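Local coordinates for protein cupin 2, conserved barrel (Desulfitobacterium hafniense, PDB 2OZJ) that is of unknown function but belongs to the cupin superfamily, built on a conserved beta-barrel domain, and assembles as a dimer, at residues 12-16 with 17-21. Numbering follows the deposited sequence. Where two conformers were deposited one is given.
Sequences RPLPL and ASLIE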
loop_
_atom_site.group_PDB
_atom_site.type_symbol
_atom_site.label_atom_id
_atom_site.label_comp_id
_atom_site.label_asym_id
_atom_site.label_seq_id
_atom_site.Cartn_x
_atom_site.Cartn_y
_atom_site.Cartn_z
ATOM N N ARG A 12 9.723 11.921 9.189
ATOM C CA ARG A 12 8.765 11.671 10.270
ATOM C C ARG A 12 7.586 10.900 9.691
ATOM O O ARG A 12 6.898 11.397 8.830
ATOM C CB ARG A 12 8.368 12.972 11.009
ATOM C CG ARG A 12 6.850 13.246 11.250
ATOM C CD ARG A 12 6.648 14.666 11.814
ATOM N NE ARG A 12 7.411 14.848 13.065
ATOM C CZ ARG A 12 7.524 16.003 13.697
ATOM N NH1 ARG A 12 6.871 16.996 13.152
ATOM N NH2 ARG A 12 8.231 16.089 14.839
ATOM N N PRO A 13 7.376 9.672 10.163
ATOM C CA PRO A 13 6.295 8.845 9.653
ATOM C C PRO A 13 4.933 9.466 9.968
ATOM O O PRO A 13 4.774 10.160 11.005
ATOM C CB PRO A 13 6.486 7.531 10.415
ATOM C CG PRO A 13 7.118 7.925 11.681
ATOM C CD PRO A 13 8.061 9.027 11.300
ATOM N N LEU A 14 3.991 9.249 9.070
ATOM C CA LEU A 14 2.644 9.738 9.227
ATOM C C LEU A 14 1.732 8.630 8.748
ATOM O O LEU A 14 2.110 7.873 7.866
ATOM C CB LEU A 14 2.406 11.008 8.395
ATOM C CG LEU A 14 3.292 12.235 8.656
ATOM C CD1 LEU A 14 3.095 13.282 7.547
ATOM C CD2 LEU A 14 3.013 12.828 10.010
ATOM N N PRO A 15 0.505 8.601 9.275
ATOM C CA PRO A 15 -0.492 7.709 8.743
ATOM C C PRO A 15 -0.829 8.134 7.334
ATOM O O PRO A 15 -0.953 9.330 7.020
ATOM C CB PRO A 15 -1.704 7.951 9.655
ATOM C CG PRO A 15 -1.274 8.811 10.705
ATOM C CD PRO A 15 -0.015 9.450 10.346
ATOM N N LEU A 16 -1.031 7.154 6.479
ATOM C CA LEU A 16 -1.251 7.389 5.111
ATOM C C LEU A 16 -2.538 8.217 4.869
ATOM O O LEU A 16 -2.568 9.173 4.083
ATOM C CB LEU A 16 -1.289 6.009 4.443
ATOM C CG LEU A 16 -1.091 5.918 2.972
ATOM C CD1 LEU A 16 0.161 6.597 2.446
ATOM C CD2 LEU A 16 -1.101 4.366 2.680
ATOM N N ALA A 17 -3.569 7.938 5.675
ATOM C CA ALA A 17 -4.829 8.681 5.597
ATOM C C ALA A 17 -4.637 10.169 5.881
ATOM O O ALA A 17 -5.389 11.015 5.406
ATOM C CB ALA A 17 -5.833 8.116 6.585
ATOM N N SER A 18 -3.641 10.509 6.688
ATOM C CA SER A 18 -3.412 11.903 7.057
ATOM C C SER A 18 -2.802 12.736 5.907
ATOM O O SER A 18 -2.726 13.954 6.028
ATOM C CB SER A 18 -2.575 11.997 8.353
ATOM O OG SER A 18 -1.227 11.777 8.073
ATOM N N LEU A 19 -2.362 12.108 4.818
ATOM C CA LEU A 19 -1.687 12.803 3.737
ATOM C C LEU A 19 -2.687 13.421 2.728
ATOM O O LEU A 19 -2.283 14.199 1.891
ATOM C CB LEU A 19 -0.716 11.901 3.003
ATOM C CG LEU A 19 0.444 11.317 3.833
ATOM C CD1 LEU A 19 1.240 10.424 2.906
ATOM C CD2 LEU A 19 1.309 12.385 4.456
ATOM N N ILE A 20 -3.968 13.090 2.852
ATOM C CA ILE A 20 -5.009 13.627 1.960
ATOM C C ILE A 20 -6.272 13.956 2.770
ATOM O O ILE A 20 -6.678 13.188 3.643
ATOM C CB ILE A 20 -5.294 12.665 0.765
ATOM C CG1 ILE A 20 -6.029 13.367 -0.380
ATOM C CG2 ILE A 20 -6.073 11.407 1.170
ATOM C CD1 ILE A 20 -5.982 12.559 -1.667
ATOM N N GLU A 21 -6.894 15.091 2.492
ATOM C CA GLU A 21 -8.196 15.390 3.093
ATOM C C GLU A 21 -9.325 14.663 2.375
ATOM O O GLU A 21 -9.118 14.112 1.305
ATOM C CB GLU A 21 -8.453 16.893 3.085
ATOM C CG GLU A 21 -7.417 17.621 3.929
ATOM C CD GLU A 21 -7.233 19.077 3.520
ATOM O OE1 GLU A 21 -6.710 19.341 2.415
ATOM O OE2 GLU A 21 -7.609 19.950 4.306
#
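Ser18 and Leu19 fold back on Pro15 and Leu16 where a short strand of this cupin, 14-15, gives way to a single turn of 3-10 helix. Both backbone bonds follow the i to i+3 pattern of that helix. Ser18 N reaches Pro15 O at 3.0 Å, strongly bent at hydrogen (138°), whereas Leu19 N meets Leu16 O much straighter, at 164°. Proline suits the position before the turn: its ring fixes phi and it has no N-H to offer, while its carbonyl begins the bonding. That oxygen takes two donors from one residue, serine's short hydroxyl being able to bond the carbonyl three residues back alongside its own amide. The amide of Ser18 stands above the carbonyl plane; its hydroxyl lies in the plane, on a lone pair, with OG 2.7 Å from Pro15 O. A chi1 of 79° sets OG between the backbone N and carbonyl carbon of Ser18 and turns it back toward Pro15, where it also lies 3.5 Å from Pro15 CD.

The leucines build the apolar side. Leu14 and Leu19 cross nearly at right angles, touching through single methyls, while Leu16 meets the other methyl of Leu19 at a slant, CD1 to CD1 at 4.0 Å. Leu19 thus has one branch for each neighbour, and it also packs on Met30 and Leu42 of the barrel strands. With an alanine in place of Leu19 both methyls are gone, which is likely to open a gap between the turn and strands 28-34 and 38-46 and to leave Leu14 and Leu16 without their common partner. Leu14 and Pro15 pair antiparallel with a strand of the second subunit, so the sheet continues across the dimer, and Leu16 packs on Val85 of that subunit. Back within the turn, the branch of Leu19 facing the strand ends with CD2 3.7 Å from Leu14 CD1.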